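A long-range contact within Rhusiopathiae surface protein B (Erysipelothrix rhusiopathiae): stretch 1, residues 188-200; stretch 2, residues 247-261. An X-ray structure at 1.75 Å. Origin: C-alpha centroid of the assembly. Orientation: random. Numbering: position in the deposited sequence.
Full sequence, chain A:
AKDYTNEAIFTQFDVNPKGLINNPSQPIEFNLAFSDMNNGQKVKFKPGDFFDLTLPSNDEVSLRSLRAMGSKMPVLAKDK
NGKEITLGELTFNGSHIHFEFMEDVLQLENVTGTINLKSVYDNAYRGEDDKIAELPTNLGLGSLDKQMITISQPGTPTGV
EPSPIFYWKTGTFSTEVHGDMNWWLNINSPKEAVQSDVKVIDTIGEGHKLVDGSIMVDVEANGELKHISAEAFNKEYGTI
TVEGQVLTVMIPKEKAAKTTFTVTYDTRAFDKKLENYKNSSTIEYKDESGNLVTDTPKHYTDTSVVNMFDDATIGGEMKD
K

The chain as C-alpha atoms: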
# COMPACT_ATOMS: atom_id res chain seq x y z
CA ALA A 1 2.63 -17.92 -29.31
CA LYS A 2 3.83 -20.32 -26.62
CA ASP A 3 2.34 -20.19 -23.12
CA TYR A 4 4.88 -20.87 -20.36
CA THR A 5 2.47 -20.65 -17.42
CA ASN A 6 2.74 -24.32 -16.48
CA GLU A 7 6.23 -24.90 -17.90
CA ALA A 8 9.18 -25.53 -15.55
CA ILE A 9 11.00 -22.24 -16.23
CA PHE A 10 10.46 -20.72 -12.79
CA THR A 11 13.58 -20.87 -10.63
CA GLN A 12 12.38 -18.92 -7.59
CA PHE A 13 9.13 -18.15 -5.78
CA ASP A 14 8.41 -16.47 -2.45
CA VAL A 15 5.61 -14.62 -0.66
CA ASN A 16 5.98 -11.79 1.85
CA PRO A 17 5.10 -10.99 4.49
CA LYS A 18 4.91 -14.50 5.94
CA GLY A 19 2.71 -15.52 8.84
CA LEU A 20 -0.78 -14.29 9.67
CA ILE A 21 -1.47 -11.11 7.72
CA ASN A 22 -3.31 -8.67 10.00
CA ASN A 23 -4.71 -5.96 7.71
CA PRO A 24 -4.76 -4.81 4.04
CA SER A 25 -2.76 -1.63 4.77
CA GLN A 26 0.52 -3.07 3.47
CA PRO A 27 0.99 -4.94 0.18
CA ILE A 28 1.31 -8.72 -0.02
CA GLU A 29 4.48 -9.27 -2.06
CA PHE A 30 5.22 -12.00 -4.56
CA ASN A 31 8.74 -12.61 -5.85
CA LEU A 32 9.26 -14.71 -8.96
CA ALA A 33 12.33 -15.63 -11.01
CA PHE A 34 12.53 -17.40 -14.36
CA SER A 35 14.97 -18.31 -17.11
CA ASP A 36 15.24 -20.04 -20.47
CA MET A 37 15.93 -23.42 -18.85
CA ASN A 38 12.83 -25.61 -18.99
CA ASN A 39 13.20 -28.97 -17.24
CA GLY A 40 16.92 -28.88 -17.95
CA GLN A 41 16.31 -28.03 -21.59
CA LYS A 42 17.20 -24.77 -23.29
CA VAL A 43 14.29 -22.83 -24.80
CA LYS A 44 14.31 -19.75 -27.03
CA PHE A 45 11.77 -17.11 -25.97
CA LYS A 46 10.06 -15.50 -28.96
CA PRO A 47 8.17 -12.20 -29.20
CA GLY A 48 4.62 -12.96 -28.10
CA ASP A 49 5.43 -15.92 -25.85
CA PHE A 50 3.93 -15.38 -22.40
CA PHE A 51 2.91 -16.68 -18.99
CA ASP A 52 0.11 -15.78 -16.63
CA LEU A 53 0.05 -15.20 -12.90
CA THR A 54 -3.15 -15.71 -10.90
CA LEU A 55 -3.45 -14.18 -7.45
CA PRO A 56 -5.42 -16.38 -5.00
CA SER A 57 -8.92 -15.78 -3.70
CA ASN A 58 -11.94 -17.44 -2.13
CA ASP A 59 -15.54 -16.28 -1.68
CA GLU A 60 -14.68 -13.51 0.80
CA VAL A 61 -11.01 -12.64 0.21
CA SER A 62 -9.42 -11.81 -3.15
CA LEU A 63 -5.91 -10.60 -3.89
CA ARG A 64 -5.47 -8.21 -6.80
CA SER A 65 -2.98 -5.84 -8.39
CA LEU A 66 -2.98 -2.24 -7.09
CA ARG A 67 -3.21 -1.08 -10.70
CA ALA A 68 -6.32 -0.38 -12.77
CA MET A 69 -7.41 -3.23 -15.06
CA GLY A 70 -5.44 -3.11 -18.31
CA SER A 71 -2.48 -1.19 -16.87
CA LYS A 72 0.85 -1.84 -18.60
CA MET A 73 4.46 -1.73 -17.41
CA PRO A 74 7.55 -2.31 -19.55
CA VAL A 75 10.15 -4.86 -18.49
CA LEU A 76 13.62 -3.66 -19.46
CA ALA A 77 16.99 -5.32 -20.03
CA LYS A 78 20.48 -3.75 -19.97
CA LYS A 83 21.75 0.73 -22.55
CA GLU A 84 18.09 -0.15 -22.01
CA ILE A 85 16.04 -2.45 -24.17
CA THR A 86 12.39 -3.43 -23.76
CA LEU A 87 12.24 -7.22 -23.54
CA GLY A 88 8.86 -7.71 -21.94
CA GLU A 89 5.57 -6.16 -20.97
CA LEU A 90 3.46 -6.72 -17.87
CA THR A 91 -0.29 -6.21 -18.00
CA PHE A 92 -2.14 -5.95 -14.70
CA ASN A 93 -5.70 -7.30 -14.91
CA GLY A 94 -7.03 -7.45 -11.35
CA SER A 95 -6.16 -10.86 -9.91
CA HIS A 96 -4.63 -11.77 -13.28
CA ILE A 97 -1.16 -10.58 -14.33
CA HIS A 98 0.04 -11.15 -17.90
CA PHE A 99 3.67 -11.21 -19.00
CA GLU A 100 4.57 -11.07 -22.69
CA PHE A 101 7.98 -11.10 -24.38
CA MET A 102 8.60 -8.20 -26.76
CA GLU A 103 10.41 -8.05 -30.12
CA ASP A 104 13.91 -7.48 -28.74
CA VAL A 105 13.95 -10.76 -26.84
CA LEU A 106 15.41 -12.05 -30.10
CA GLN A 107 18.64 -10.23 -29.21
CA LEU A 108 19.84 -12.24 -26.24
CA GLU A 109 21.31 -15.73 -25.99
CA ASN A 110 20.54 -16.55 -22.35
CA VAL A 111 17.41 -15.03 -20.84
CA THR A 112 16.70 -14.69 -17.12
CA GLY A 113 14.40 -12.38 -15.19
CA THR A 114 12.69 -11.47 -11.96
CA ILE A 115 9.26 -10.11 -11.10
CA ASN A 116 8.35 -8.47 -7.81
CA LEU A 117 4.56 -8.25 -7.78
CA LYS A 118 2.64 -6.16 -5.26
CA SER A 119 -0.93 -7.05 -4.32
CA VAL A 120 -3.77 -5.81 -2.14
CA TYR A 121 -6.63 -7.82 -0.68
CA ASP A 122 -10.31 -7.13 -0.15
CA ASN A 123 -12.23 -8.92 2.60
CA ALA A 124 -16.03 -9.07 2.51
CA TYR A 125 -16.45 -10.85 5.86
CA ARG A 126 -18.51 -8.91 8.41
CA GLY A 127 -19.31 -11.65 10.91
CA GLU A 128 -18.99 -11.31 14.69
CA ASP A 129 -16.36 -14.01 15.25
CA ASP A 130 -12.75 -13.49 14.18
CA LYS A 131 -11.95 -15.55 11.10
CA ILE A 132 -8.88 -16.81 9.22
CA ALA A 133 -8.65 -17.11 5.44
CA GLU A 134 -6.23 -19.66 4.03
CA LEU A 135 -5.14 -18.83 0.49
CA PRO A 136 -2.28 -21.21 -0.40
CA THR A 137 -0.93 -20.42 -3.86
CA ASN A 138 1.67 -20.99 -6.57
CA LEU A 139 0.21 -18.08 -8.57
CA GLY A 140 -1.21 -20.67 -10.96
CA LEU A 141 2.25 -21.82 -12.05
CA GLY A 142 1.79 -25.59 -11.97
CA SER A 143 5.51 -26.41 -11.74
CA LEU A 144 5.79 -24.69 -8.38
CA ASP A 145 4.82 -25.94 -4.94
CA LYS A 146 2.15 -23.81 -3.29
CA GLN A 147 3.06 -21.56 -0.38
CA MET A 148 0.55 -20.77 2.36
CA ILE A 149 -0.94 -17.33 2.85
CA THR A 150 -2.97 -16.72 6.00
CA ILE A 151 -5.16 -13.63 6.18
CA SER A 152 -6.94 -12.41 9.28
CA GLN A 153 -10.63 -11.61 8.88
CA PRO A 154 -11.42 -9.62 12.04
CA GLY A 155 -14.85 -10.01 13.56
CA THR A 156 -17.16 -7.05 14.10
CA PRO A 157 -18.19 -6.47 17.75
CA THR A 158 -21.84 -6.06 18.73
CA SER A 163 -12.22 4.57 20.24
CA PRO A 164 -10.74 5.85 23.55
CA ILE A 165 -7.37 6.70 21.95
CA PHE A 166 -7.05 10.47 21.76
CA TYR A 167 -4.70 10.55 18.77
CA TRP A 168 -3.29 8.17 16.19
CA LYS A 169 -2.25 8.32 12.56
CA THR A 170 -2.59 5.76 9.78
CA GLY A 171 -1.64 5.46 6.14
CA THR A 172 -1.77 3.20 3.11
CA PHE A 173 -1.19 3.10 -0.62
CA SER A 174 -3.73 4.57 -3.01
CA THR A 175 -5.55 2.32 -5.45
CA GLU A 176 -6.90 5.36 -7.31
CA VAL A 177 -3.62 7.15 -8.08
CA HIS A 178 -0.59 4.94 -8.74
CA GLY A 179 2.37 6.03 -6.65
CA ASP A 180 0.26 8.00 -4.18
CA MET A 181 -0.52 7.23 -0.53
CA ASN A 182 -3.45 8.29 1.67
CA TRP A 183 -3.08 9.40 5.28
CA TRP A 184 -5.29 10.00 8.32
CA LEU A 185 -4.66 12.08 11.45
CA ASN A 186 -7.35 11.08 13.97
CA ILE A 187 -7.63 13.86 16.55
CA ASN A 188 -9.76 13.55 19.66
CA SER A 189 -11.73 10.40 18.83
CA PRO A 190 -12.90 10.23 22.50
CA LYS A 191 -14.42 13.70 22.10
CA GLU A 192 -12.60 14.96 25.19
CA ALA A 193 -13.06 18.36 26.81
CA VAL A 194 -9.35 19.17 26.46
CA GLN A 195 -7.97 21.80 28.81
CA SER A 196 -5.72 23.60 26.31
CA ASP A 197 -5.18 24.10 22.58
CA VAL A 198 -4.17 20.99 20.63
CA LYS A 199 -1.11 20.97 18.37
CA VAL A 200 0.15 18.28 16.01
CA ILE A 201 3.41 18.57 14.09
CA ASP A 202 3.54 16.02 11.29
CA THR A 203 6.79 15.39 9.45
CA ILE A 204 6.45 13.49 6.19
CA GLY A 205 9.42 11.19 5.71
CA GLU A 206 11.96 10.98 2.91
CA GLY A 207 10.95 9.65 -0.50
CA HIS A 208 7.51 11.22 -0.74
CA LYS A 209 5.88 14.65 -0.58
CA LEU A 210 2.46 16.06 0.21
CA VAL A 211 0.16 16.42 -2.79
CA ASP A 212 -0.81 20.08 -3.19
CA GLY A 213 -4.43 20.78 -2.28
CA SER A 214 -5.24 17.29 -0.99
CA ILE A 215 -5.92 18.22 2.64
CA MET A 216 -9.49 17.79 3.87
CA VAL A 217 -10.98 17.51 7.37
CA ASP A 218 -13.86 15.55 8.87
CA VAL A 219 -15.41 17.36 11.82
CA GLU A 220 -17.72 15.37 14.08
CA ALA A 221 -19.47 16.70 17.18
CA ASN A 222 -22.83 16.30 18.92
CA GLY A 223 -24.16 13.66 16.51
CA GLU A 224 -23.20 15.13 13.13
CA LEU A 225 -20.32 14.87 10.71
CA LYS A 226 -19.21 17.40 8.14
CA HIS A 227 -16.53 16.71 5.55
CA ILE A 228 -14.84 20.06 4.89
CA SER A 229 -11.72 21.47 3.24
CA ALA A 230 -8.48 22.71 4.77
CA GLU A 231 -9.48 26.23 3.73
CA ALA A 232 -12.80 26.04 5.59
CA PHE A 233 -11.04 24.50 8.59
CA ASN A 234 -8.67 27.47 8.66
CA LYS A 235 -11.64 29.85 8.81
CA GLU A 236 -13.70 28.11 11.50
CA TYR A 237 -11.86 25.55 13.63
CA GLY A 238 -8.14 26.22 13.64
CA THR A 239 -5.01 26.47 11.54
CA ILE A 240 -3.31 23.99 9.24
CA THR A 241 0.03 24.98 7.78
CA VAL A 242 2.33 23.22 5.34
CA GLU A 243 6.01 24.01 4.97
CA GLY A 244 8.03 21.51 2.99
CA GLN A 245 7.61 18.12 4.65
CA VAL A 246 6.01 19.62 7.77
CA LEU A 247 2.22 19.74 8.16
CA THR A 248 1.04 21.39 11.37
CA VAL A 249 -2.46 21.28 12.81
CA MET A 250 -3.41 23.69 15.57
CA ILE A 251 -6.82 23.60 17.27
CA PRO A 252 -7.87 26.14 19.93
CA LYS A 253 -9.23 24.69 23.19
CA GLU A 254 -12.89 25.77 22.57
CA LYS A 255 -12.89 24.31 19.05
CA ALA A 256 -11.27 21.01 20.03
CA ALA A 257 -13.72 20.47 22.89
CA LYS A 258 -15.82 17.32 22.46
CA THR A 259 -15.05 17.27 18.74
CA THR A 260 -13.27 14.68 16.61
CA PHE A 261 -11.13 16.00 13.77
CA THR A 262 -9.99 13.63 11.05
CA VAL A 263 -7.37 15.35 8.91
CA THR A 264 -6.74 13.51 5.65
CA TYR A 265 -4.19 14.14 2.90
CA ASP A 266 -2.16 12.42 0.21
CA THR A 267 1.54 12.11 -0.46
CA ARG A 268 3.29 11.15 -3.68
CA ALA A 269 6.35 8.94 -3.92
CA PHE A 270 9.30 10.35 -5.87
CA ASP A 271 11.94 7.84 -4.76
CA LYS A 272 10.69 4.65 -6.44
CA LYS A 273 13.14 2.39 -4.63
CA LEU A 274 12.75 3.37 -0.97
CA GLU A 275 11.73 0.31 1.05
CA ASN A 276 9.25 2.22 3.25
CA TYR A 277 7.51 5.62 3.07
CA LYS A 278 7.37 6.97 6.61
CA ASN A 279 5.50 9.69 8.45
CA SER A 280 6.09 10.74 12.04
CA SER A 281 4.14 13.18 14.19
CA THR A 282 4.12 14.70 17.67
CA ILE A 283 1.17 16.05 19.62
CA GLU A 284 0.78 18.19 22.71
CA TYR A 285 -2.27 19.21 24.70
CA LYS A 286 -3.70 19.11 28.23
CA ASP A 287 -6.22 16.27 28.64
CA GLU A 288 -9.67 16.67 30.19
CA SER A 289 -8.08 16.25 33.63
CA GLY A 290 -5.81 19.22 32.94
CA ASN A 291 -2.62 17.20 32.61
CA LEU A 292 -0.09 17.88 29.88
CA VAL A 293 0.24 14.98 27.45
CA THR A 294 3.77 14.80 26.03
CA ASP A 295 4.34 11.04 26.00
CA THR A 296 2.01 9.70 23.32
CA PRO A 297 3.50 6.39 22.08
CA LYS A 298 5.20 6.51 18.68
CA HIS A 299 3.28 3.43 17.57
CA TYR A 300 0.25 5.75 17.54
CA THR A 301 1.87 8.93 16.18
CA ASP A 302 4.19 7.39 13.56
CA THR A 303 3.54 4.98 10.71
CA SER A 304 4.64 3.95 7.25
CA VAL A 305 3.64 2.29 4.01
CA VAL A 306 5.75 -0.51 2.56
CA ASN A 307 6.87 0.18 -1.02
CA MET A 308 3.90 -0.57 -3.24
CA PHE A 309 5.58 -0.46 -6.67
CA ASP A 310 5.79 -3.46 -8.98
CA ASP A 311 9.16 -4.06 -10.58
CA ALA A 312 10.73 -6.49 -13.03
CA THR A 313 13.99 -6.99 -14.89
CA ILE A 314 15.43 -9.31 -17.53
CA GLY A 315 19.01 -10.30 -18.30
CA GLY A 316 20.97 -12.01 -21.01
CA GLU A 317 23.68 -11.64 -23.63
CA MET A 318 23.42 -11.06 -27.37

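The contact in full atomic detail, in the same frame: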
# COMPACT_ATOMS: atom_id res chain seq x y z
N ASN A 188 -8.69 13.55 18.68
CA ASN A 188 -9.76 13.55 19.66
C ASN A 188 -10.94 12.66 19.33
O ASN A 188 -12.08 13.12 19.25
CB ASN A 188 -10.24 14.98 19.92
CG ASN A 188 -10.99 15.10 21.22
OD1 ASN A 188 -11.12 14.12 21.96
ND2 ASN A 188 -11.50 16.29 21.52
N SER A 189 -10.67 11.37 19.11
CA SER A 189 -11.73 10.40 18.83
C SER A 189 -12.65 10.30 20.05
O SER A 189 -13.87 10.20 19.89
CB SER A 189 -11.14 9.02 18.53
OG SER A 189 -10.56 8.96 17.25
N PRO A 190 -12.09 10.32 21.27
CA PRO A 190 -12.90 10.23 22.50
C PRO A 190 -13.85 11.40 22.70
O PRO A 190 -14.79 11.30 23.50
CB PRO A 190 -11.85 10.17 23.60
CG PRO A 190 -10.66 9.55 22.93
CD PRO A 190 -10.66 10.26 21.60
N LYS A 191 -13.60 12.50 21.99
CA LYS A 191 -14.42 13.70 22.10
C LYS A 191 -14.21 14.30 23.49
O LYS A 191 -15.17 14.65 24.19
CB LYS A 191 -15.90 13.37 21.90
CG LYS A 191 -16.26 12.77 20.55
CD LYS A 191 -16.29 13.80 19.45
CE LYS A 191 -17.21 13.34 18.32
NZ LYS A 191 -16.89 11.95 17.86
N GLU A 192 -12.95 14.41 23.89
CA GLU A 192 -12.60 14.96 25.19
C GLU A 192 -12.76 16.48 25.29
O GLU A 192 -12.72 17.21 24.30
CB GLU A 192 -11.16 14.57 25.53
CG GLU A 192 -10.90 13.18 26.08
CD GLU A 192 -9.48 13.10 26.63
OE1 GLU A 192 -8.95 14.13 27.10
OE2 GLU A 192 -8.88 12.01 26.61
N ALA A 193 -12.94 16.94 26.52
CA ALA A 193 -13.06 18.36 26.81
C ALA A 193 -11.63 18.73 27.20
O ALA A 193 -11.32 18.87 28.38
CB ALA A 193 -14.01 18.58 27.97
N VAL A 194 -10.75 18.84 26.21
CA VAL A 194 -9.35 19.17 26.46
C VAL A 194 -9.21 20.49 27.20
O VAL A 194 -10.01 21.41 27.01
CB VAL A 194 -8.54 19.24 25.14
CG1 VAL A 194 -8.51 17.88 24.48
CG2 VAL A 194 -9.14 20.29 24.20
N GLN A 195 -8.18 20.59 28.03
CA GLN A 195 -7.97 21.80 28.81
C GLN A 195 -6.97 22.80 28.24
O GLN A 195 -6.50 23.68 28.96
CB GLN A 195 -7.57 21.42 30.24
CG GLN A 195 -8.63 20.60 30.97
CD GLN A 195 -9.96 21.31 31.07
OE1 GLN A 195 -10.05 22.44 31.54
NE2 GLN A 195 -11.02 20.64 30.62
N SER A 196 -6.64 22.67 26.96
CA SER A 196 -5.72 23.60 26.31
C SER A 196 -5.85 23.41 24.80
O SER A 196 -6.58 22.54 24.35
CB SER A 196 -4.27 23.32 26.72
OG SER A 196 -3.72 22.24 26.00
N ASP A 197 -5.15 24.24 24.03
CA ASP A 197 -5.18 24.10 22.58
C ASP A 197 -4.50 22.77 22.25
O ASP A 197 -3.75 22.23 23.07
CB ASP A 197 -4.43 25.24 21.89
CG ASP A 197 -4.96 26.62 22.25
OD1 ASP A 197 -6.17 26.77 22.52
OD2 ASP A 197 -4.15 27.57 22.23
N VAL A 198 -4.77 22.25 21.06
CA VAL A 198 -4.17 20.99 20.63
C VAL A 198 -3.25 21.28 19.45
O VAL A 198 -3.63 22.01 18.53
CB VAL A 198 -5.25 19.98 20.21
CG1 VAL A 198 -4.60 18.71 19.69
CG2 VAL A 198 -6.16 19.66 21.40
N LYS A 199 -2.04 20.74 19.47
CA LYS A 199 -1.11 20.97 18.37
C LYS A 199 -0.45 19.68 17.90
O LYS A 199 0.04 18.91 18.71
CB LYS A 199 -0.02 21.97 18.78
CG LYS A 199 0.95 22.31 17.65
CD LYS A 199 1.91 23.43 18.04
CE LYS A 199 2.80 23.83 16.87
NZ LYS A 199 3.79 24.87 17.27
N VAL A 200 -0.47 19.46 16.59
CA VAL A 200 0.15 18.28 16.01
C VAL A 200 1.17 18.74 14.99
O VAL A 200 0.86 19.58 14.15
CB VAL A 200 -0.87 17.38 15.29
CG1 VAL A 200 -0.14 16.23 14.56
CG2 VAL A 200 -1.87 16.81 16.28
N LEU A 247 3.63 19.36 8.15
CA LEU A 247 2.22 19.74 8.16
C LEU A 247 1.85 19.90 9.63
O LEU A 247 2.00 18.97 10.43
CB LEU A 247 1.37 18.65 7.50
CG LEU A 247 -0.13 18.89 7.34
CD1 LEU A 247 -0.69 17.95 6.27
CD2 LEU A 247 -0.83 18.67 8.68
N THR A 248 1.40 21.09 9.99
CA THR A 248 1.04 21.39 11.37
C THR A 248 -0.44 21.67 11.51
O THR A 248 -1.02 22.39 10.71
CB THR A 248 1.84 22.61 11.88
OG1 THR A 248 3.24 22.37 11.69
CG2 THR A 248 1.56 22.87 13.37
N VAL A 249 -1.05 21.09 12.54
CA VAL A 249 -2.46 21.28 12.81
C VAL A 249 -2.58 21.87 14.20
O VAL A 249 -2.07 21.29 15.17
CB VAL A 249 -3.23 19.93 12.78
CG1 VAL A 249 -4.72 20.16 13.06
CG2 VAL A 249 -3.04 19.26 11.43
N MET A 250 -3.22 23.02 14.30
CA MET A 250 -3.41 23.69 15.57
C MET A 250 -4.91 23.91 15.80
O MET A 250 -5.61 24.44 14.93
CB MET A 250 -2.66 25.03 15.59
CG MET A 250 -1.14 24.87 15.62
SD MET A 250 -0.20 26.41 15.38
CE MET A 250 0.14 26.28 13.64
N ILE A 251 -5.40 23.46 16.94
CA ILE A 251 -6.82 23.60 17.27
C ILE A 251 -7.02 24.25 18.63
O ILE A 251 -6.63 23.69 19.66
CB ILE A 251 -7.52 22.23 17.27
CG1 ILE A 251 -7.26 21.49 15.96
CG2 ILE A 251 -9.03 22.42 17.47
CD1 ILE A 251 -7.78 20.07 15.93
N PRO A 252 -7.63 25.44 18.66
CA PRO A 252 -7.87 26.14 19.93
C PRO A 252 -8.74 25.30 20.87
O PRO A 252 -9.61 24.56 20.43
CB PRO A 252 -8.59 27.41 19.50
CG PRO A 252 -8.03 27.67 18.13
CD PRO A 252 -8.01 26.29 17.52
N LYS A 253 -8.49 25.43 22.17
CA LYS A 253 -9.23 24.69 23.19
C LYS A 253 -10.76 24.60 23.00
O LYS A 253 -11.32 23.51 23.06
CB LYS A 253 -8.90 25.28 24.57
CG LYS A 253 -9.63 24.62 25.72
CD LYS A 253 -9.32 25.33 27.03
CE LYS A 253 -10.07 24.71 28.21
NZ LYS A 253 -9.84 25.49 29.47
N GLU A 254 -11.43 25.74 22.75
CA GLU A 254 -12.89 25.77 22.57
C GLU A 254 -13.37 25.03 21.32
O GLU A 254 -14.49 24.54 21.27
CB GLU A 254 -13.48 27.21 22.51
CG GLU A 254 -12.61 28.40 22.97
CD GLU A 254 -12.23 28.34 24.45
OE1 GLU A 254 -12.85 27.54 25.18
OE2 GLU A 254 -11.32 29.08 24.89
N LYS A 255 -12.53 24.99 20.29
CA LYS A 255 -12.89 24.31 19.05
C LYS A 255 -12.63 22.81 19.10
O LYS A 255 -13.32 22.02 18.46
CB LYS A 255 -12.13 24.93 17.87
CG LYS A 255 -12.58 26.36 17.55
CD LYS A 255 -14.08 26.44 17.26
CE LYS A 255 -14.49 27.84 16.81
NZ LYS A 255 -14.11 28.87 17.81
N ALA A 256 -11.63 22.42 19.89
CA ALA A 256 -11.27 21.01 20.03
C ALA A 256 -12.23 20.29 20.96
O ALA A 256 -12.46 19.09 20.82
CB ALA A 256 -9.84 20.89 20.55
N ALA A 257 -12.79 21.03 21.91
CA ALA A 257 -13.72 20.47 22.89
C ALA A 257 -14.80 19.55 22.32
O ALA A 257 -15.57 19.95 21.43
CB ALA A 257 -14.38 21.59 23.68
N LYS A 258 -14.84 18.33 22.84
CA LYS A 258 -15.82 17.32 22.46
C LYS A 258 -16.02 17.15 20.96
O LYS A 258 -17.10 16.79 20.50
CB LYS A 258 -17.15 17.66 23.14
CG LYS A 258 -17.01 17.89 24.64
CD LYS A 258 -18.30 18.36 25.29
CE LYS A 258 -18.09 18.59 26.78
NZ LYS A 258 -19.34 19.05 27.47
N THR A 259 -14.96 17.38 20.19
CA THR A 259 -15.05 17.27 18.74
C THR A 259 -13.91 16.44 18.17
O THR A 259 -12.76 16.60 18.56
CB THR A 259 -15.02 18.67 18.09
OG1 THR A 259 -16.13 19.44 18.57
CG2 THR A 259 -15.12 18.56 16.57
N THR A 260 -14.26 15.53 17.26
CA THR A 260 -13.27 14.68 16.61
C THR A 260 -12.91 15.28 15.26
O THR A 260 -13.79 15.59 14.46
CB THR A 260 -13.80 13.25 16.37
OG1 THR A 260 -14.12 12.64 17.63
CG2 THR A 260 -12.77 12.40 15.65
N PHE A 261 -11.61 15.44 15.02
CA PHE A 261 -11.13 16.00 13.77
C PHE A 261 -10.30 14.95 13.05
O PHE A 261 -9.31 14.46 13.59
CB PHE A 261 -10.26 17.23 14.03
CG PHE A 261 -11.00 18.38 14.65
CD1 PHE A 261 -11.69 19.29 13.86
CD2 PHE A 261 -11.01 18.54 16.03
CE1 PHE A 261 -12.38 20.35 14.44
CE2 PHE A 261 -11.70 19.59 16.62
CZ PHE A 261 -12.39 20.50 15.82

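The two stretches run antiparallel. Strand 198-200 pairs with strand 247-251. Val198 N donates to Ile251 O (2.7 Å), and Ile251 N returns a bond to Val198 O (2.8 Å). Val200 and Val249 repeat the exchange, with Val200 N to Val249 O at 2.8 Å. Val198, Val200, Val249 and Ile251 share one buried face of the sheet. Val198 (chi1 t) sets its CG2 4.0 Å from Ala256 CB, and Val200 CB lies 4.3 Å from Val249 CB across the hydrogen-bonded pair. Lys199 and Met250 lie on the other face. Lys199 is t at all four chi angles, and this extended chain lies along its neighbours, with Lys199 CG 3.9 Å from Met250 CG and Lys199 CE 3.8 Å from Thr248 CG2.

Asp197 has chi1 m, which brings Asp197 OD1 to Lys253 N (2.7 Å), an amide at the start of helix 253-256 that has no acceptor within the helix. Lys253 is also fully extended, and Lys253 CG is 3.5 Å from Val194 O. Ala256 points toward stretch 1; Ala256 CB meets Val194 CG2 at 3.8 Å.

Asn188 (chi1 t) places its amide so that Asn188 OD1 accepts from Glu192 N (2.7 Å) while Asn188 ND2 makes a weak bond to Ala256 O (3.0 Å). Lys258 N donates to Glu192 O (2.8 Å). Thr260 OG1 donates to Asn188 O (2.6 Å) and accepts from Lys191 NZ (2.9 Å), whose chain bends through m, m, t, m.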